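RcdA (Caulobacter vibrioides, PDB 3CTW) probably acts as an adaptor that assists ClpXP in the regulated degradation of the cell-cycle regulator CtrA. Local coordinates at residues L36-T40 / L70-L74; A41-D45 / P119-L125. One frame throughout, in Å; residues are numbered along the deposited sequence.

Interaction 1. Residues L36-T40 / L70-L74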
ATOM      1  N   LEU A  36     -14.378   3.606   6.863  1.00  2.00           N
ATOM      2  CA  LEU A  36     -13.928   2.727   7.924  1.00  2.00           C
ATOM      3  C   LEU A  36     -12.636   3.229   8.557  1.00  2.00           C
ATOM      4  O   LEU A  36     -12.482   3.204   9.778  1.00  2.00           O
ATOM      5  CB  LEU A  36     -13.751   1.297   7.408  1.00  2.00           C
ATOM      6  CG  LEU A  36     -14.237   0.207   8.369  1.00  2.00           C
ATOM      7  CD1 LEU A  36     -14.440  -1.072   7.585  1.00  2.20           C
ATOM      8  CD2 LEU A  36     -13.287  -0.012   9.544  1.00  2.43           C
ATOM      9  N   VAL A  37     -11.732   3.714   7.712  1.00  2.23           N
ATOM     10  CA  VAL A  37     -10.473   4.258   8.143  1.00  2.73           C
ATOM     11  C   VAL A  37     -10.689   5.544   8.941  1.00  3.35           C
ATOM     12  O   VAL A  37      -9.990   5.786   9.940  1.00  3.72           O
ATOM     13  CB  VAL A  37      -9.544   4.505   6.935  1.00  2.66           C
ATOM     14  CG1 VAL A  37      -8.337   5.340   7.330  1.00  2.77           C
ATOM     15  CG2 VAL A  37      -9.098   3.169   6.334  1.00  3.34           C
ATOM     16  N   GLU A  38     -11.656   6.356   8.520  1.00  3.72           N
ATOM     17  CA  GLU A  38     -11.936   7.605   9.222  1.00  4.26           C
ATOM     18  C   GLU A  38     -12.562   7.347  10.590  1.00  4.22           C
ATOM     19  O   GLU A  38     -12.216   8.010  11.566  1.00  4.68           O
ATOM     20  CB  GLU A  38     -12.816   8.552   8.405  1.00  4.43           C
ATOM     21  CG  GLU A  38     -12.747   9.978   8.927  1.00  6.39           C
ATOM     22  CD  GLU A  38     -13.546  10.944   8.086  1.00  8.86           C
ATOM     23  OE1 GLU A  38     -14.668  10.566   7.680  1.00 10.26           O
ATOM     24  OE2 GLU A  38     -13.053  12.068   7.840  1.00  8.99           O
ATOM     25  N   GLU A  39     -13.445   6.355  10.665  1.00  3.89           N
ATOM     26  CA  GLU A  39     -14.085   6.006  11.931  1.00  3.55           C
ATOM     27  C   GLU A  39     -13.127   5.298  12.904  1.00  3.62           C
ATOM     28  O   GLU A  39     -13.313   5.358  14.124  1.00  3.53           O
ATOM     29  CB  GLU A  39     -15.333   5.151  11.695  1.00  3.24           C
ATOM     30  CG  GLU A  39     -16.497   5.876  11.067  1.00  2.50           C
ATOM     31  CD  GLU A  39     -17.755   5.011  11.017  1.00  2.47           C
ATOM     32  OE1 GLU A  39     -18.365   4.911   9.929  1.00  2.00           O
ATOM     33  OE2 GLU A  39     -18.119   4.412  12.058  1.00  2.46           O
ATOM     34  N   THR A  40     -12.112   4.635  12.359  1.00  3.67           N
ATOM     35  CA  THR A  40     -11.157   3.896  13.162  1.00  4.02           C
ATOM     36  C   THR A  40     -10.210   4.847  13.890  1.00  4.48           C
ATOM     37  O   THR A  40     -10.014   4.734  15.096  1.00  4.17           O
ATOM     38  CB  THR A  40     -10.379   2.916  12.293  1.00  3.87           C
ATOM     39  OG1 THR A  40     -11.293   1.949  11.776  1.00  3.85           O
ATOM     40  CG2 THR A  40      -9.295   2.211  13.095  1.00  3.96           C
ATOM     41  N   LEU A  70      -6.289  -4.370  13.158  1.00  5.80           N
ATOM     42  CA  LEU A  70      -7.286  -3.530  12.527  1.00  5.21           C
ATOM     43  C   LEU A  70      -6.651  -2.474  11.603  1.00  5.20           C
ATOM     44  O   LEU A  70      -7.073  -2.316  10.454  1.00  5.02           O
ATOM     45  CB  LEU A  70      -8.128  -2.865  13.613  1.00  4.91           C
ATOM     46  CG  LEU A  70      -9.255  -1.926  13.206  1.00  4.29           C
ATOM     47  CD1 LEU A  70     -10.303  -2.714  12.460  1.00  4.10           C
ATOM     48  CD2 LEU A  70      -9.853  -1.244  14.435  1.00  3.64           C
ATOM     49  N   THR A  71      -5.624  -1.785  12.097  1.00  4.99           N
ATOM     50  CA  THR A  71      -5.004  -0.696  11.342  1.00  5.12           C
ATOM     51  C   THR A  71      -4.157  -1.225  10.194  1.00  4.93           C
ATOM     52  O   THR A  71      -4.102  -0.612   9.129  1.00  5.21           O
ATOM     53  CB  THR A  71      -4.150   0.229  12.220  1.00  4.94           C
ATOM     54  OG1 THR A  71      -3.204  -0.558  12.938  1.00  6.68           O
ATOM     55  CG2 THR A  71      -5.006   0.962  13.214  1.00  5.01           C
ATOM     56  N   THR A  72      -3.528  -2.377  10.411  1.00  4.46           N
ATOM     57  CA  THR A  72      -2.775  -3.045   9.365  1.00  3.92           C
ATOM     58  C   THR A  72      -3.709  -3.533   8.264  1.00  3.83           C
ATOM     59  O   THR A  72      -3.448  -3.280   7.098  1.00  3.87           O
ATOM     60  CB  THR A  72      -1.950  -4.214   9.908  1.00  3.96           C
ATOM     61  OG1 THR A  72      -1.160  -3.772  11.017  1.00  3.32           O
ATOM     62  CG2 THR A  72      -1.042  -4.766   8.827  1.00  3.73           C
ATOM     63  N   ARG A  73      -4.813  -4.178   8.642  1.00  3.74           N
ATOM     64  CA  ARG A  73      -5.797  -4.665   7.674  1.00  3.85           C
ATOM     65  C   ARG A  73      -6.331  -3.517   6.818  1.00  3.82           C
ATOM     66  O   ARG A  73      -6.471  -3.655   5.605  1.00  3.72           O
ATOM     67  CB  ARG A  73      -6.942  -5.391   8.376  1.00  3.83           C
ATOM     68  CG  ARG A  73      -7.989  -5.992   7.451  1.00  5.61           C
ATOM     69  CD  ARG A  73      -9.109  -6.688   8.240  1.00  8.85           C
ATOM     70  NE  ARG A  73      -8.620  -7.874   8.940  1.00 11.24           N
ATOM     71  CZ  ARG A  73      -9.098  -8.306  10.105  1.00 13.34           C
ATOM     72  NH1 ARG A  73     -10.078  -7.641  10.710  1.00 14.12           N
ATOM     73  NH2 ARG A  73      -8.580  -9.387  10.677  1.00 14.29           N
ATOM     74  N   LEU A  74      -6.590  -2.377   7.454  1.00  3.84           N
ATOM     75  CA  LEU A  74      -7.124  -1.208   6.762  1.00  3.77           C
ATOM     76  C   LEU A  74      -6.075  -0.561   5.865  1.00  3.76           C
ATOM     77  O   LEU A  74      -6.409   0.019   4.833  1.00  4.00           O
ATOM     78  CB  LEU A  74      -7.630  -0.181   7.769  1.00  3.92           C
ATOM     79  CG  LEU A  74      -8.944  -0.466   8.491  1.00  4.32           C
ATOM     80  CD1 LEU A  74      -9.081   0.506   9.636  1.00  4.03           C
ATOM     81  CD2 LEU A  74     -10.141  -0.365   7.556  1.00  4.64           C
TER
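V37 and L74 sit where helix 26-44 and helix 57-88 pass in nearly antiparallel fashion, the short segments 155° apart in direction with axes 10.8 Å from each other at closest approach. The two helices belong to a three-helix bundle completed by helix 120-145, whose R128 and L132 pack on L36 while S129 lies against L70. L74 contributes more to the contact than any other residue, its two methyl groups divided between neighbours on the facing helix. L74 CD2 meets CD2 of L36 at 3.7 Å, the two leucine side chains crossing at about a right angle, and it also lies 3.9 Å from CG2 of V37, whose side chain slides past in the opposite direction. V37 also packs on M92 of the second subunit. CD1 of L74 turns instead to T40, which it meets tip to tip. With CG2 anti to the backbone N (OG1 at chi1 -64°), T40 extends this methyl across to CD2 of L70, 3.7 Å away. The same rotation sends the hydroxyl back along its own helix, where OG1 donates to L36 O at 2.6 Å, tilted 34° from the carbonyl plane, while T40 N bonds to that oxygen from the opposite face.

Interaction 2. Residues A41-D45 / P119-L125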
ATOM      1  N   ALA A  41      -9.643   5.794  13.149  1.00  4.96           N
ATOM      2  CA  ALA A  41      -8.720   6.764  13.715  1.00  5.05           C
ATOM      3  C   ALA A  41      -9.433   7.682  14.693  1.00  5.24           C
ATOM      4  O   ALA A  41      -8.832   8.146  15.646  1.00  5.94           O
ATOM      5  CB  ALA A  41      -8.059   7.570  12.608  1.00  5.26           C
ATOM      6  N   ALA A  42     -10.717   7.937  14.463  1.00  5.20           N
ATOM      7  CA  ALA A  42     -11.530   8.740  15.378  1.00  5.30           C
ATOM      8  C   ALA A  42     -11.838   7.985  16.681  1.00  5.25           C
ATOM      9  O   ALA A  42     -11.918   8.583  17.759  1.00  5.39           O
ATOM     10  CB  ALA A  42     -12.825   9.182  14.691  1.00  5.26           C
ATOM     11  N   TYR A  43     -11.973   6.669  16.563  1.00  4.93           N
ATOM     12  CA  TYR A  43     -12.241   5.818  17.705  1.00  4.68           C
ATOM     13  C   TYR A  43     -10.979   5.572  18.533  1.00  4.21           C
ATOM     14  O   TYR A  43     -10.980   5.767  19.740  1.00  4.14           O
ATOM     15  CB  TYR A  43     -12.858   4.492  17.243  1.00  4.91           C
ATOM     16  CG  TYR A  43     -13.058   3.489  18.356  1.00  5.85           C
ATOM     17  CD1 TYR A  43     -14.112   3.620  19.256  1.00  6.15           C
ATOM     18  CD2 TYR A  43     -12.190   2.408  18.514  1.00  6.92           C
ATOM     19  CE1 TYR A  43     -14.298   2.701  20.285  1.00  6.51           C
ATOM     20  CE2 TYR A  43     -12.369   1.483  19.546  1.00  7.01           C
ATOM     21  CZ  TYR A  43     -13.429   1.635  20.421  1.00  6.53           C
ATOM     22  OH  TYR A  43     -13.597   0.732  21.442  1.00  6.34           O
ATOM     23  N   LEU A  44      -9.914   5.141  17.875  1.00  3.92           N
ATOM     24  CA  LEU A  44      -8.675   4.804  18.553  1.00  3.61           C
ATOM     25  C   LEU A  44      -8.033   5.989  19.250  1.00  3.88           C
ATOM     26  O   LEU A  44      -7.360   5.814  20.269  1.00  4.15           O
ATOM     27  CB  LEU A  44      -7.677   4.163  17.589  1.00  3.26           C
ATOM     28  CG  LEU A  44      -8.033   2.812  16.965  1.00  2.49           C
ATOM     29  CD1 LEU A  44      -6.947   2.391  16.039  1.00  2.00           C
ATOM     30  CD2 LEU A  44      -8.271   1.741  18.001  1.00  3.45           C
ATOM     31  N   ASP A  45      -8.245   7.188  18.716  1.00  4.05           N
ATOM     32  CA  ASP A  45      -7.678   8.391  19.339  1.00  4.55           C
ATOM     33  C   ASP A  45      -8.705   9.102  20.217  1.00  4.37           C
ATOM     34  O   ASP A  45      -8.403  10.120  20.833  1.00  4.19           O
ATOM     35  CB  ASP A  45      -7.141   9.368  18.293  1.00  5.05           C
ATOM     36  CG  ASP A  45      -6.143   8.729  17.349  1.00  6.49           C
ATOM     37  OD1 ASP A  45      -5.460   7.769  17.754  1.00  8.82           O
ATOM     38  OD2 ASP A  45      -6.050   9.188  16.192  1.00  7.94           O
ATOM     39  N   PRO A 119     -13.945  -4.266  23.824  1.00 11.81           N
ATOM     40  CA  PRO A 119     -15.010  -3.262  23.866  1.00 11.59           C
ATOM     41  C   PRO A 119     -15.908  -3.285  22.645  1.00 11.35           C
ATOM     42  O   PRO A 119     -15.511  -3.778  21.595  1.00 11.58           O
ATOM     43  CB  PRO A 119     -14.250  -1.930  23.907  1.00 11.58           C
ATOM     44  CG  PRO A 119     -12.889  -2.237  23.444  1.00 11.63           C
ATOM     45  CD  PRO A 119     -12.611  -3.640  23.859  1.00 11.84           C
ATOM     46  N   PHE A 120     -17.107  -2.736  22.805  1.00 10.99           N
ATOM     47  CA  PHE A 120     -18.143  -2.678  21.769  1.00 10.61           C
ATOM     48  C   PHE A 120     -17.653  -2.011  20.476  1.00 10.26           C
ATOM     49  O   PHE A 120     -17.855  -2.540  19.382  1.00 10.03           O
ATOM     50  CB  PHE A 120     -19.362  -1.943  22.351  1.00 10.68           C
ATOM     51  CG  PHE A 120     -20.483  -1.708  21.376  1.00 10.69           C
ATOM     52  CD1 PHE A 120     -21.337  -2.736  21.015  1.00 10.85           C
ATOM     53  CD2 PHE A 120     -20.722  -0.440  20.869  1.00 10.81           C
ATOM     54  CE1 PHE A 120     -22.396  -2.512  20.133  1.00 10.43           C
ATOM     55  CE2 PHE A 120     -21.780  -0.209  19.988  1.00 10.94           C
ATOM     56  CZ  PHE A 120     -22.616  -1.248  19.622  1.00 10.16           C
ATOM     57  N   GLY A 121     -16.954  -0.885  20.627  1.00  9.86           N
ATOM     58  CA  GLY A 121     -16.493  -0.075  19.502  1.00  9.26           C
ATOM     59  C   GLY A 121     -15.432  -0.739  18.663  1.00  8.92           C
ATOM     60  O   GLY A 121     -15.518  -0.739  17.434  1.00  8.64           O
ATOM     61  N   LEU A 122     -14.443  -1.327  19.338  1.00  8.64           N
ATOM     62  CA  LEU A 122     -13.340  -2.021  18.674  1.00  8.31           C
ATOM     63  C   LEU A 122     -13.854  -3.284  18.001  1.00  7.80           C
ATOM     64  O   LEU A 122     -13.468  -3.589  16.877  1.00  7.64           O
ATOM     65  CB  LEU A 122     -12.235  -2.369  19.677  1.00  8.57           C
ATOM     66  CG  LEU A 122     -10.776  -2.638  19.255  1.00  9.75           C
ATOM     67  CD1 LEU A 122     -10.609  -3.843  18.311  1.00  9.72           C
ATOM     68  CD2 LEU A 122     -10.196  -1.404  18.611  1.00 11.49           C
ATOM     69  N   MET A 123     -14.748  -3.991  18.686  1.00  7.16           N
ATOM     70  CA  MET A 123     -15.309  -5.210  18.161  1.00  6.60           C
ATOM     71  C   MET A 123     -16.087  -4.972  16.867  1.00  5.74           C
ATOM     72  O   MET A 123     -15.988  -5.771  15.943  1.00  5.59           O
ATOM     73  CB  MET A 123     -16.184  -5.888  19.206  1.00  6.84           C
ATOM     74  CG  MET A 123     -16.452  -7.327  18.882  1.00  8.39           C
ATOM     75  SD  MET A 123     -15.027  -8.360  19.283  1.00 11.25           S
ATOM     76  CE  MET A 123     -15.258  -8.539  21.056  1.00 10.57           C
ATOM     77  N   ASN A 124     -16.829  -3.861  16.798  1.00  4.79           N
ATOM     78  CA  ASN A 124     -17.615  -3.508  15.605  1.00  3.82           C
ATOM     79  C   ASN A 124     -16.735  -3.214  14.386  1.00  3.31           C
ATOM     80  O   ASN A 124     -16.953  -3.748  13.298  1.00  3.00           O
ATOM     81  CB  ASN A 124     -18.498  -2.282  15.866  1.00  4.00           C
ATOM     82  CG  ASN A 124     -19.654  -2.559  16.814  1.00  3.94           C
ATOM     83  OD1 ASN A 124     -20.061  -3.704  17.002  1.00  3.51           O
ATOM     84  ND2 ASN A 124     -20.207  -1.489  17.398  1.00  3.38           N
ATOM     85  N   LEU A 125     -15.738  -2.350  14.581  1.00  2.87           N
ATOM     86  CA  LEU A 125     -14.820  -1.943  13.518  1.00  2.11           C
ATOM     87  C   LEU A 125     -14.003  -3.116  13.007  1.00  2.00           C
ATOM     88  O   LEU A 125     -13.631  -3.154  11.841  1.00  2.00           O
ATOM     89  CB  LEU A 125     -13.867  -0.852  14.015  1.00  2.00           C
ATOM     90  CG  LEU A 125     -14.455   0.488  14.422  1.00  2.01           C
ATOM     91  CD1 LEU A 125     -13.423   1.265  15.189  1.00  2.98           C
ATOM     92  CD2 LEU A 125     -14.929   1.269  13.225  1.00  2.21           C
TER
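Y43 drives its ring from the last turn of helix 26-44 into a hollow on the first turns of helix 120-145, bordered by P119, G121, L122 and L125. The floor is backbone: having no side chain, G121 presents its main chain directly, with its C atom over one face of the ring and its CA 3.6 Å from Y43 CE1. L122 and L125 supply the walls. CD2 of L122 comes within 3.7 Å of Y43 CE2, its side chain set about square to that of the tyrosine, whereas CD1 of L125 lies against the base of the ring, 3.7 Å from CD2 of Y43. In this three-helix bundle the contact joins the C-terminal end of the first long helix to the start of the last, where P119 is the N-cap residue. CG anti to the backbone N (chi1 175°) carries the Y43 ring over to helix 120-145; its OH lies 3.7 Å from CG of P119 and hydrogen-bonds to D51 in helix 47-52. Next to this knob L44 is a smaller bump: its CD2 methyl meets CD2 of L122 at 3.7 Å, and both leucines also touch Y63 of helix 57-88.

How the interactions relate
Interactions 1 and 2 lie on consecutive turns of helix 26-44, their centres about 9 Å apart, and turn that helix toward its two partners in the bundle: helix 57-88 in the first, helix 120-145 in the second. They meet directly. T71 CG2 packs 3.7 Å from L44 CD1, and L70 CD1 lies 3.4 Å from the backbone oxygen of L125, bringing all three helices together. OG1 of T40 is 4.0 Å from L125 CD2. A bound 1,2-ethanediol, probably from the crystallisation liquor, comes within about 3 Å of the L125 side chain. Both contacts also border the second subunit, whose P93 packs on A41 in interaction 2.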